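Local atomic coordinates of periplasmic branched-chain amino acid-binding protein (Burkholderia mallei, PDB entry 3I09), a protein that probably binds branched-chain amino acids or related small carboxylic acids in the periplasm for an ABC transporter, and carries acetoacetic acid in this crystal. Residues F232-H237 / M275-Q280; G240-Q245 / K339-S344. One frame throughout, in Å; residues are numbered along the deposited sequence. Where two conformers were deposited one is given.

Contact 1 of 2, residues F232-H237 / M275-Q280; sequences FINDVH and MPSSLQ. With EDO (1,2-ethanediol), chain G.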
loop_
_atom_site.group_PDB
_atom_site.type_symbol
_atom_site.label_atom_id
_atom_site.label_comp_id
_atom_site.label_asym_id
_atom_site.label_seq_id
_atom_site.Cartn_x
_atom_site.Cartn_y
_atom_site.Cartn_z
ATOM N N PHE A 232 6.331 -0.230 -6.579
ATOM C CA PHE A 232 7.086 0.390 -5.522
ATOM C C PHE A 232 8.536 0.560 -5.988
ATOM O O PHE A 232 8.952 -0.009 -6.994
ATOM C CB PHE A 232 7.029 -0.492 -4.254
ATOM C CG PHE A 232 5.664 -0.596 -3.670
ATOM C CD1 PHE A 232 5.170 0.407 -2.856
ATOM C CD2 PHE A 232 4.838 -1.667 -4.008
ATOM C CE1 PHE A 232 3.869 0.315 -2.316
ATOM C CE2 PHE A 232 3.545 -1.755 -3.466
ATOM C CZ PHE A 232 3.069 -0.765 -2.652
ATOM N N ILE A 233 9.325 1.284 -5.217
ATOM C CA ILE A 233 10.698 1.581 -5.625
ATOM C C ILE A 233 11.520 0.298 -5.810
ATOM O O ILE A 233 12.348 0.232 -6.702
ATOM C CB ILE A 233 11.379 2.587 -4.642
ATOM C CG1 ILE A 233 12.571 3.248 -5.317
ATOM C CG2 ILE A 233 11.803 1.910 -3.291
ATOM C CD1 ILE A 233 13.297 4.232 -4.421
ATOM N N ASN A 234 11.230 -0.743 -5.036
ATOM C CA ASN A 234 11.985 -2.002 -5.120
ATOM C C ASN A 234 11.703 -2.750 -6.424
ATOM O O ASN A 234 12.552 -3.502 -6.942
ATOM C CB ASN A 234 11.649 -2.924 -3.941
ATOM C CG ASN A 234 11.702 -2.208 -2.622
ATOM O OD1 ASN A 234 10.765 -1.437 -2.288
ATOM N ND2 ASN A 234 12.818 -2.374 -1.895
ATOM N N ASP A 235 10.492 -2.548 -6.944
ATOM C CA ASP A 235 10.098 -3.156 -8.204
ATOM C C ASP A 235 10.884 -2.504 -9.355
ATOM O O ASP A 235 11.401 -3.174 -10.252
ATOM C CB ASP A 235 8.582 -3.011 -8.406
ATOM C CG ASP A 235 7.737 -3.598 -7.255
ATOM O OD1 ASP A 235 8.062 -4.695 -6.748
ATOM O OD2 ASP A 235 6.690 -2.975 -6.884
ATOM N N VAL A 236 11.009 -1.177 -9.323
ATOM C CA VAL A 236 11.871 -0.498 -10.298
ATOM C C VAL A 236 13.336 -0.956 -10.182
ATOM O O VAL A 236 14.020 -1.185 -11.186
ATOM C CB VAL A 236 11.766 1.041 -10.193
ATOM C CG1 VAL A 236 12.651 1.725 -11.245
ATOM C CG2 VAL A 236 10.277 1.514 -10.372
ATOM N N HIS A 237 13.831 -1.103 -8.959
ATOM C CA HIS A 237 15.199 -1.493 -8.734
ATOM C C HIS A 237 15.436 -2.899 -9.330
ATOM O O HIS A 237 16.476 -3.139 -9.947
ATOM C CB HIS A 237 15.466 -1.545 -7.235
ATOM C CG HIS A 237 16.886 -1.818 -6.874
ATOM N ND1 HIS A 237 17.364 -3.081 -6.636
ATOM C CD2 HIS A 237 17.942 -0.979 -6.712
ATOM C CE1 HIS A 237 18.654 -3.018 -6.345
ATOM N NE2 HIS A 237 19.022 -1.750 -6.354
HETATM N N MSE A 275 17.174 1.974 -0.149
HETATM C CA MSE A 275 16.270 3.100 0.055
HETATM C C MSE A 275 14.946 2.504 0.484
HETATM O O MSE A 275 14.567 1.451 -0.016
HETATM C CB MSE A 275 16.009 3.891 -1.231
HETATM C CG MSE A 275 17.090 4.784 -1.662
HETATM SE SE MSE A 275 17.395 6.204 -0.424
HETATM C CE MSE A 275 19.015 6.890 -1.301
ATOM N N PRO A 276 14.221 3.182 1.374
ATOM C CA PRO A 276 12.929 2.648 1.784
ATOM C C PRO A 276 11.854 2.873 0.731
ATOM O O PRO A 276 11.841 3.871 0.014
ATOM C CB PRO A 276 12.591 3.449 3.053
ATOM C CG PRO A 276 13.297 4.777 2.825
ATOM C CD PRO A 276 14.587 4.390 2.140
ATOM N N SER A 277 10.913 1.944 0.673
ATOM C CA SER A 277 9.690 2.126 -0.085
ATOM C C SER A 277 8.704 2.999 0.699
ATOM O O SER A 277 8.877 3.256 1.908
ATOM C CB SER A 277 8.976 0.791 -0.335
ATOM O OG SER A 277 8.359 0.277 0.864
ATOM N N SER A 278 7.647 3.409 0.025
ATOM C CA SER A 278 6.575 4.160 0.672
ATOM C C SER A 278 5.887 3.350 1.830
ATOM O O SER A 278 5.407 3.940 2.797
ATOM C CB SER A 278 5.539 4.610 -0.363
ATOM O OG SER A 278 4.923 3.491 -0.996
ATOM N N LEU A 279 5.885 2.017 1.741
ATOM C CA LEU A 279 5.325 1.195 2.810
ATOM C C LEU A 279 6.171 1.224 4.062
ATOM O O LEU A 279 5.660 1.297 5.161
ATOM C CB LEU A 279 5.104 -0.251 2.328
ATOM C CG LEU A 279 4.300 -0.432 1.059
ATOM C CD1 LEU A 279 4.139 -1.914 0.786
ATOM C CD2 LEU A 279 2.913 0.266 1.123
ATOM N N GLN A 280 7.490 1.111 3.898
ATOM C CA GLN A 280 8.408 1.135 5.010
ATOM C C GLN A 280 8.387 2.492 5.732
ATOM O O GLN A 280 8.330 2.546 6.971
ATOM C CB GLN A 280 9.805 0.711 4.521
ATOM C CG GLN A 280 9.829 -0.802 4.189
ATOM C CD GLN A 280 10.726 -1.237 3.054
ATOM O OE1 GLN A 280 11.298 -0.422 2.307
ATOM N NE2 GLN A 280 10.867 -2.567 2.915
HETATM C C1 EDO G . 10.468 -6.269 -5.894
HETATM O O1 EDO G . 9.278 -6.072 -5.136
HETATM C C2 EDO G . 10.862 -7.731 -5.786
HETATM O O2 EDO G . 10.678 -8.454 -7.019
HETATM O O HOH W 1 7.769 2.996 -3.087
HETATM O O HOH W 2 13.336 -0.892 0.537
#
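Phe232 meets Ser278 and Leu279 through its ring atoms CD1, CE1 and CZ. Its CB points toward 275-280, and CG stands anti to the carbonyl carbon (chi1 -66°). From there CD1 passes Ser278 OG at 3.6 Å. This oxygen lies at the ring edge, near its plane, and is hydrogen-bonded to Asp251. CE1 comes closest to the leucine, with Phe232 CE1 3.5 Å from Leu279 CG. CZ lies against both leucine methyls. Leu279 CD1 sits over one face in a CH-pi contact, 4.1 Å from the centroid of the Phe232 ring. The two side chains cross at about a right angle.

In the first turn of the helix, Ile233 CG2 rests 3.8 Å from Ser277 CA and also touches Pro276 O. Asn234 OD1 reaches Ser277 CB at 3.5 Å.

Each segment starts a helix at its N-cap, Phe232 or Ser277. Phe232 N donates almost straight to the anti side of Asp235 OD2, tilted out of the carboxylate plane. Ser277 and Gln280 form a capping box. Ser277 N donates to Gln280 OE1 at 173°, and Gln280 N donates back to Ser277 OG. That OG is also bonded to Ile20 O, and Gln280 NE2 to Asp19 O and Asp21 O.

No direct hydrogen bond joins the segments. Water 1 accepts from Ile233 N and Ser278 N, 3.1 Å from each. Water 2 accepts from Asn234 ND2 at 2.9 Å and donates to Met275 O and Gln280 OE1. Asn234 OD1, in contrast, is buried with no polar partner in the model. The chemistry is therefore split. Van der Waals contacts, largely of carbon, make the direct touch, while two waters link the polar groups and the capping box orders the helix start beside Ile20, a residue of the ligand pocket.

Contact 2 of 2, residues G240-Q245 / K339-S344; sequences GLETTQ and KKPSES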
loop_
_atom_site.group_PDB
_atom_site.type_symbol
_atom_site.label_atom_id
_atom_site.label_comp_id
_atom_site.label_asym_id
_atom_site.label_seq_id
_atom_site.Cartn_x
_atom_site.Cartn_y
_atom_site.Cartn_z
ATOM N N GLY A 240 15.119 -2.442 -13.300
ATOM C CA GLY A 240 16.032 -1.507 -13.925
ATOM C C GLY A 240 15.296 -0.443 -14.751
ATOM O O GLY A 240 14.169 -0.653 -15.249
ATOM N N LEU A 241 15.938 0.717 -14.871
ATOM C CA LEU A 241 15.377 1.857 -15.614
ATOM C C LEU A 241 15.269 1.625 -17.101
ATOM O O LEU A 241 14.351 2.128 -17.738
ATOM C CB LEU A 241 16.191 3.133 -15.351
ATOM C CG LEU A 241 16.101 3.671 -13.932
ATOM C CD1 LEU A 241 16.999 4.924 -13.812
ATOM C CD2 LEU A 241 14.634 3.953 -13.515
ATOM N N GLU A 242 16.184 0.860 -17.685
ATOM C CA GLU A 242 16.104 0.667 -19.123
ATOM C C GLU A 242 14.720 0.044 -19.489
ATOM O O GLU A 242 14.087 0.459 -20.444
ATOM C CB GLU A 242 17.242 -0.220 -19.617
ATOM C CG GLU A 242 17.169 -0.508 -21.116
ATOM C CD GLU A 242 17.393 0.721 -21.951
ATOM O OE1 GLU A 242 18.117 1.637 -21.478
ATOM O OE2 GLU A 242 16.851 0.767 -23.089
ATOM N N THR A 243 14.253 -0.885 -18.671
ATOM C CA THR A 243 12.969 -1.570 -18.899
ATOM C C THR A 243 11.775 -0.737 -18.438
ATOM O O THR A 243 10.714 -0.777 -19.079
ATOM C CB THR A 243 12.954 -2.911 -18.177
ATOM O OG1 THR A 243 13.907 -3.789 -18.801
ATOM C CG2 THR A 243 11.516 -3.567 -18.179
ATOM N N THR A 244 11.923 0.022 -17.349
ATOM C CA THR A 244 10.764 0.731 -16.728
ATOM C C THR A 244 10.565 2.185 -17.128
ATOM O O THR A 244 9.538 2.798 -16.810
ATOM C CB THR A 244 10.800 0.641 -15.190
ATOM O OG1 THR A 244 12.097 1.030 -14.718
ATOM C CG2 THR A 244 10.498 -0.786 -14.747
ATOM N N GLN A 245 11.549 2.759 -17.810
ATOM C CA GLN A 245 11.487 4.179 -18.183
ATOM C C GLN A 245 10.146 4.492 -18.876
ATOM O O GLN A 245 9.687 3.742 -19.751
ATOM C CB GLN A 245 12.627 4.569 -19.125
ATOM C CG GLN A 245 12.727 3.748 -20.408
ATOM C CD GLN A 245 13.960 4.112 -21.196
ATOM O OE1 GLN A 245 14.142 5.283 -21.534
ATOM N NE2 GLN A 245 14.841 3.122 -21.469
ATOM N N LYS A 339 12.089 7.511 -14.628
ATOM C CA LYS A 339 13.181 8.108 -15.397
ATOM C C LYS A 339 13.848 7.230 -16.461
ATOM O O LYS A 339 13.901 6.008 -16.346
ATOM C CB LYS A 339 14.285 8.620 -14.452
ATOM C CG LYS A 339 13.905 9.890 -13.703
ATOM C CD LYS A 339 15.060 10.388 -12.790
ATOM C CE LYS A 339 14.800 11.805 -12.294
ATOM N NZ LYS A 339 16.024 12.336 -11.645
ATOM N N LYS A 340 14.360 7.897 -17.494
ATOM C CA LYS A 340 15.313 7.299 -18.391
ATOM C C LYS A 340 16.598 7.067 -17.582
ATOM O O LYS A 340 16.906 7.825 -16.670
ATOM C CB LYS A 340 15.671 8.229 -19.563
ATOM C CG LYS A 340 14.535 8.653 -20.471
ATOM C CD LYS A 340 15.097 9.586 -21.530
ATOM C CE LYS A 340 14.000 10.354 -22.243
ATOM N NZ LYS A 340 13.129 9.396 -22.948
ATOM N N PRO A 341 17.377 6.051 -17.952
ATOM C CA PRO A 341 18.700 5.881 -17.335
ATOM C C PRO A 341 19.536 7.165 -17.323
ATOM O O PRO A 341 20.120 7.501 -16.297
ATOM C CB PRO A 341 19.354 4.801 -18.212
ATOM C CG PRO A 341 18.192 3.959 -18.687
ATOM C CD PRO A 341 17.068 4.979 -18.915
ATOM N N SER A 342 19.539 7.912 -18.417
ATOM C CA SER A 342 20.362 9.131 -18.512
ATOM C C SER A 342 19.884 10.255 -17.598
ATOM O O SER A 342 20.594 11.246 -17.434
ATOM C CB SER A 342 20.362 9.659 -19.939
ATOM O OG SER A 342 19.057 10.048 -20.306
ATOM N N GLU A 343 18.674 10.128 -17.056
ATOM C CA GLU A 343 18.117 11.145 -16.146
ATOM C C GLU A 343 18.400 10.823 -14.672
ATOM O O GLU A 343 18.132 11.650 -13.826
ATOM C CB GLU A 343 16.603 11.283 -16.340
ATOM C CG GLU A 343 16.215 11.717 -17.747
ATOM C CD GLU A 343 14.733 11.691 -18.014
ATOM O OE1 GLU A 343 13.962 10.858 -17.475
ATOM O OE2 GLU A 343 14.330 12.506 -18.857
ATOM N N SER A 344 18.899 9.620 -14.395
ATOM C CA SER A 344 19.089 9.134 -13.038
ATOM C C SER A 344 20.476 9.551 -12.585
ATOM O O SER A 344 21.457 9.175 -13.210
ATOM C CB SER A 344 18.914 7.623 -12.968
ATOM O OG SER A 344 19.053 7.148 -11.642
#
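Leu241, whose CB points toward 339-344, carries the apolar part of this contact. CG lies anti to the carbonyl carbon (chi1 -68°). Leu241 CB touches Pro341 CG at 4.0 Å. At the tip, Leu241 CD1 presses on Ser344 CB at 3.4 Å, tighter than usual for two carbons. The other methyl, Leu241 CD2, lies 3.6 Å from Lys339 O.

Polar side chains also meet carbon. Glu242 is bent at chi2, and its OE1 lies by Pro341 CG. The Gln245 side chain crosses Pro341 at about a right angle. Gln245 OE1 reaches Lys340 CG at 3.6 Å.

No conventional hydrogen bond spans the segments. Gln245 CA makes a CA-H...O contact with Lys339 O at 3.5 Å. This oxygen is buried without a hydrogen-bond partner in the model.

Internal bonds shape both sides. Gln245 NE2 donates to Glu242 O at 3.0 Å, in the plane of its own amide. Gly240 O accepts from Thr244 N and Thr244 OG1. Within 339-344, Lys340 N donates to Glu343 OE1 from above the carboxylate plane. Lys339 NZ bonds to Glu343 O and forms a salt bridge with Asp349, while Ser344 OG bonds to Asp349 O.

This is a surface contact between a short helix, 241-244, and the loop joining antiparallel strands 329-338 and 351-357 of a type I periplasmic binding protein.

The two contacts are joined by helices 233-239 and 241-244, which follow each other in the chain. Their centres lie 15 Å apart. Val236, on the helix of contact 1, touches both Leu241 and Thr244 of contact 2. Its CG1 is 3.7 Å from Leu241 CD2 and 3.6 Å from Thr244 OG1. Contact 1 is buried and lies near the ligand: the Phe232 side chain is about 4 Å from acetoacetic acid. Contact 2 is on the surface, its centre about 23 Å from the centre of the chain, against about 11 Å for contact 1. The pair thus runs from the ligand outward to the loop 339-344.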